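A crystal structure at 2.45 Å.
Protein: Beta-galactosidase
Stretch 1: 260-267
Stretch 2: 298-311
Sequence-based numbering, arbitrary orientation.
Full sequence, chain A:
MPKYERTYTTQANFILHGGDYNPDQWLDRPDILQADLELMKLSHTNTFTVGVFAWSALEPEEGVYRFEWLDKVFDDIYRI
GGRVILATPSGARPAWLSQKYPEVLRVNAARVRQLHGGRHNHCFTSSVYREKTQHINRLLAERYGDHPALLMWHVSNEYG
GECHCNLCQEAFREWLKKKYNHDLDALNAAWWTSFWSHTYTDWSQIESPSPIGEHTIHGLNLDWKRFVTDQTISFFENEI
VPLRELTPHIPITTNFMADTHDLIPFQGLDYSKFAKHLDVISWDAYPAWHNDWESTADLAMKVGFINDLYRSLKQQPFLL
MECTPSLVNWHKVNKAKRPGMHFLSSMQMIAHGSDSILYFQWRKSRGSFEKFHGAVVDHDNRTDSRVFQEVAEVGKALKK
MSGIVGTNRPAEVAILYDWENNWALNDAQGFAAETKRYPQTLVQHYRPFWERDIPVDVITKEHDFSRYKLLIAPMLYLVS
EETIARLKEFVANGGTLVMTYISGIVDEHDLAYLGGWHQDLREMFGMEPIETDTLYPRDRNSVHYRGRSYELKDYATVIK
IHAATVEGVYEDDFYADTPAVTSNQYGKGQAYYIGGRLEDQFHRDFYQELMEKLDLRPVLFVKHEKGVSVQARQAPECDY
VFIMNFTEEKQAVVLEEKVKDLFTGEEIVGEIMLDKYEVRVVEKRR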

# COMPACT_ATOMS: atom_id res chain seq x y z
N THR A 260 1.49 -4.10 17.94
CA THR A 260 2.49 -4.88 17.21
C THR A 260 3.82 -4.17 16.91
O THR A 260 3.90 -2.94 16.87
CB THR A 260 1.86 -5.40 15.88
OG1 THR A 260 2.51 -6.62 15.48
CG2 THR A 260 1.96 -4.35 14.76
N HIS A 261 4.84 -5.01 16.72
CA HIS A 261 6.21 -4.64 16.33
C HIS A 261 7.03 -4.07 17.49
O HIS A 261 7.97 -4.71 17.97
CB HIS A 261 6.19 -3.67 15.14
CG HIS A 261 7.55 -3.18 14.72
ND1 HIS A 261 8.68 -3.97 14.80
CD2 HIS A 261 7.95 -2.00 14.20
CE1 HIS A 261 9.72 -3.28 14.37
NE2 HIS A 261 9.31 -2.09 14.00
N ASP A 262 6.69 -2.87 17.94
CA ASP A 262 7.52 -2.20 18.93
C ASP A 262 7.00 -2.44 20.32
O ASP A 262 7.51 -1.86 21.29
CB ASP A 262 7.60 -0.70 18.64
CG ASP A 262 8.71 -0.35 17.68
OD1 ASP A 262 9.79 -0.97 17.78
OD2 ASP A 262 8.51 0.53 16.82
N LEU A 263 6.00 -3.31 20.43
CA LEU A 263 5.45 -3.65 21.73
C LEU A 263 5.06 -2.39 22.49
O LEU A 263 5.49 -2.17 23.63
CB LEU A 263 6.45 -4.47 22.55
CG LEU A 263 6.56 -5.96 22.24
CD1 LEU A 263 7.48 -6.63 23.23
CD2 LEU A 263 5.19 -6.62 22.25
N ILE A 264 4.28 -1.53 21.85
CA ILE A 264 3.83 -0.30 22.48
C ILE A 264 2.52 -0.59 23.21
O ILE A 264 1.92 -1.64 23.00
CB ILE A 264 3.65 0.81 21.44
CG1 ILE A 264 2.43 0.52 20.56
CG2 ILE A 264 4.92 0.96 20.61
CD1 ILE A 264 2.24 1.51 19.45
N PRO A 265 2.11 0.31 24.10
CA PRO A 265 0.84 0.01 24.76
C PRO A 265 -0.28 -0.13 23.75
O PRO A 265 -0.25 0.57 22.72
CB PRO A 265 0.62 1.23 25.67
CG PRO A 265 1.99 1.75 25.93
CD PRO A 265 2.82 1.44 24.73
N PHE A 266 -1.21 -1.04 24.01
CA PHE A 266 -2.38 -1.20 23.16
C PHE A 266 -3.03 0.17 22.97
O PHE A 266 -3.21 0.92 23.93
CB PHE A 266 -3.36 -2.21 23.76
CG PHE A 266 -4.60 -2.39 22.95
CD1 PHE A 266 -4.54 -2.88 21.65
CD2 PHE A 266 -5.85 -2.10 23.49
CE1 PHE A 266 -5.69 -3.06 20.90
CE2 PHE A 266 -7.01 -2.28 22.75
CZ PHE A 266 -6.92 -2.76 21.45
N GLN A 267 -3.34 0.51 21.71
CA GLN A 267 -3.80 1.84 21.37
C GLN A 267 -5.31 1.93 21.28
O GLN A 267 -5.85 3.03 21.25
CB GLN A 267 -3.18 2.30 20.06
CG GLN A 267 -1.72 2.71 20.19
CD GLN A 267 -1.50 3.56 21.42
OE1 GLN A 267 -1.89 4.73 21.46
NE2 GLN A 267 -0.91 2.96 22.46
N ASP A 298 17.58 -5.27 23.25
CA ASP A 298 16.66 -4.15 22.94
C ASP A 298 15.19 -4.57 23.05
O ASP A 298 14.34 -3.85 23.64
CB ASP A 298 16.93 -3.60 21.53
CG ASP A 298 18.27 -2.90 21.41
OD1 ASP A 298 18.65 -2.14 22.34
OD2 ASP A 298 18.95 -3.11 20.38
N LEU A 299 14.89 -5.74 22.50
CA LEU A 299 13.55 -6.31 22.60
C LEU A 299 13.19 -6.55 24.07
O LEU A 299 12.09 -6.19 24.51
CB LEU A 299 13.46 -7.61 21.81
CG LEU A 299 12.07 -8.23 21.71
CD1 LEU A 299 11.08 -7.18 21.22
CD2 LEU A 299 12.09 -9.42 20.75
N ALA A 300 14.13 -7.15 24.81
CA ALA A 300 13.91 -7.47 26.22
C ALA A 300 13.60 -6.20 27.00
O ALA A 300 12.70 -6.18 27.83
CB ALA A 300 15.12 -8.18 26.81
N MET A 301 14.34 -5.14 26.69
CA MET A 301 14.09 -3.83 27.28
C MET A 301 12.67 -3.35 26.99
O MET A 301 11.98 -2.87 27.90
CB MET A 301 15.10 -2.81 26.75
CG MET A 301 14.98 -1.45 27.41
SD MET A 301 16.24 -0.32 26.79
CE MET A 301 15.80 -0.32 25.06
N LYS A 302 12.24 -3.46 25.73
CA LYS A 302 10.86 -3.09 25.38
C LYS A 302 9.82 -3.86 26.20
O LYS A 302 8.81 -3.29 26.70
CB LYS A 302 10.59 -3.32 23.89
CG LYS A 302 11.24 -2.30 22.96
CD LYS A 302 10.88 -2.62 21.53
CE LYS A 302 11.88 -2.06 20.56
NZ LYS A 302 11.61 -2.51 19.16
N VAL A 303 10.07 -5.16 26.35
CA VAL A 303 9.18 -6.02 27.12
C VAL A 303 9.12 -5.55 28.57
O VAL A 303 8.05 -5.44 29.17
CB VAL A 303 9.63 -7.49 27.06
CG1 VAL A 303 8.70 -8.37 27.89
CG2 VAL A 303 9.67 -7.97 25.62
N GLY A 304 10.29 -5.25 29.13
CA GLY A 304 10.38 -4.78 30.50
C GLY A 304 9.64 -3.48 30.68
O GLY A 304 9.00 -3.27 31.71
N PHE A 305 9.71 -2.60 29.68
CA PHE A 305 8.96 -1.36 29.71
C PHE A 305 7.47 -1.64 29.84
O PHE A 305 6.80 -1.11 30.74
CB PHE A 305 9.24 -0.52 28.47
CG PHE A 305 8.48 0.78 28.43
CD1 PHE A 305 9.00 1.93 29.02
CD2 PHE A 305 7.25 0.88 27.75
CE1 PHE A 305 8.31 3.14 28.96
CE2 PHE A 305 6.55 2.08 27.69
CZ PHE A 305 7.08 3.22 28.30
N ILE A 306 6.95 -2.49 28.95
CA ILE A 306 5.51 -2.79 29.06
C ILE A 306 5.15 -3.45 30.41
O ILE A 306 4.12 -3.13 31.01
CB ILE A 306 5.00 -3.68 27.93
CG1 ILE A 306 5.08 -2.93 26.62
CG2 ILE A 306 3.53 -4.04 28.16
CD1 ILE A 306 4.06 -1.81 26.52
N ASN A 307 6.00 -4.35 30.88
CA ASN A 307 5.77 -4.94 32.19
C ASN A 307 5.69 -3.88 33.26
O ASN A 307 4.82 -3.92 34.11
CB ASN A 307 6.86 -5.94 32.53
CG ASN A 307 6.70 -7.25 31.81
OD1 ASN A 307 5.64 -7.57 31.27
ND2 ASN A 307 7.77 -8.04 31.82
N ASP A 308 6.59 -2.91 33.22
CA ASP A 308 6.60 -1.89 34.24
C ASP A 308 5.31 -1.09 34.16
O ASP A 308 4.70 -0.73 35.19
CB ASP A 308 7.84 -1.02 34.09
CG ASP A 308 9.11 -1.77 34.45
OD1 ASP A 308 9.02 -2.85 35.08
OD2 ASP A 308 10.21 -1.29 34.10
N LEU A 309 4.88 -0.83 32.94
CA LEU A 309 3.64 -0.09 32.76
C LEU A 309 2.47 -0.84 33.41
O LEU A 309 1.74 -0.28 34.24
CB LEU A 309 3.38 0.16 31.27
CG LEU A 309 2.03 0.78 30.92
CD1 LEU A 309 1.84 2.15 31.57
CD2 LEU A 309 1.87 0.88 29.42
N TYR A 310 2.30 -2.11 33.06
CA TYR A 310 1.12 -2.86 33.48
C TYR A 310 1.15 -3.28 34.96
O TYR A 310 0.11 -3.42 35.60
CB TYR A 310 0.93 -4.08 32.58
CG TYR A 310 0.43 -3.70 31.20
CD1 TYR A 310 -0.15 -2.45 30.98
CD2 TYR A 310 0.52 -4.59 30.13
CE1 TYR A 310 -0.61 -2.09 29.73
CE2 TYR A 310 0.06 -4.23 28.88
CZ TYR A 310 -0.50 -2.97 28.68
OH TYR A 310 -0.96 -2.58 27.45
N ARG A 311 2.35 -3.46 35.50
CA ARG A 311 2.47 -3.66 36.93
C ARG A 311 2.01 -2.39 37.61
O ARG A 311 1.17 -2.42 38.50
CB ARG A 311 3.91 -4.00 37.34
CG ARG A 311 4.07 -4.38 38.82
CD ARG A 311 5.51 -4.23 39.26
NE ARG A 311 5.98 -2.87 39.00
CZ ARG A 311 6.85 -2.54 38.05
NH1 ARG A 311 7.37 -3.47 37.26
NH2 ARG A 311 7.19 -1.26 37.90
O HOH W 1 10.47 -5.55 17.96
O HOH W 2 7.67 -1.24 24.93

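What fills the apolar centre of this contact? Leu263 and Pro265 do most of the work from the 260-267 stretch, resting against one flank of the 298-311 helix. Leu263 points its CA-to-CB bond toward the helix and gives up more surface to it than any other residue here. Its CD1 lies 3.5 Å from CG2 of Val303 and 4.2 Å from CD1 of Leu299, so a single methyl touches two residues one helical turn apart. Pro265 packs further along: its CD is 3.9 Å from CD1 of Ile306, and its CG is 3.6 Å from CD2 of Leu309.

Why does Ile306 matter to both of these residues? It touches both, with its CA-to-CB bond directed toward the other stretch. Its CG1 approaches O of Leu263 to 3.1 Å, a tight contact between a carbon and a carbonyl oxygen, while its CD1 reaches C of Ile264 at 3.8 Å. Ile306 therefore packs against backbone as well as against the proline ring. The CA-to-CB bond of Ile264 points away from the helix, and its contact here is through the main chain.

How does the contact end beyond the proline? Tyr310 starts out sideways, but the end of its side chain comes nearer the other stretch, bringing OH to 4.1 Å from CA of Pro265 and 3.8 Å from N of Phe266. These are packing distances; the hydroxyl finds its hydrogen bond elsewhere in the structure. Pro265 O, meanwhile, accepts a very short hydrogen bond of 2.5 Å from NE2 of Gln267, within the 260-267 stretch.

What joins the two stretches at the polar edge? Lys302 extends along the other stretch with chi2, chi3 and chi4 all t, and its NZ donates a hydrogen bond to OD1 of Asp262 at 2.8 Å, within a salt bridge. The opposite charges favour the pairing, and it is the one direct hydrogen bond across the contact; Asp262 OD2 is satisfied elsewhere in the structure.

Where does water take part? One water donates to both O of Leu263, at 2.7 Å from its own O, and O of Lys302, at 2.9 Å from that same water O. It thus links the two carbonyls. Another water has its O 2.6 Å from O of His261, to which it donates; the same water O lies 3.5 Å from NZ of Lys302 and accepts a weak hydrogen bond from it, extending the polar edge past the salt bridge.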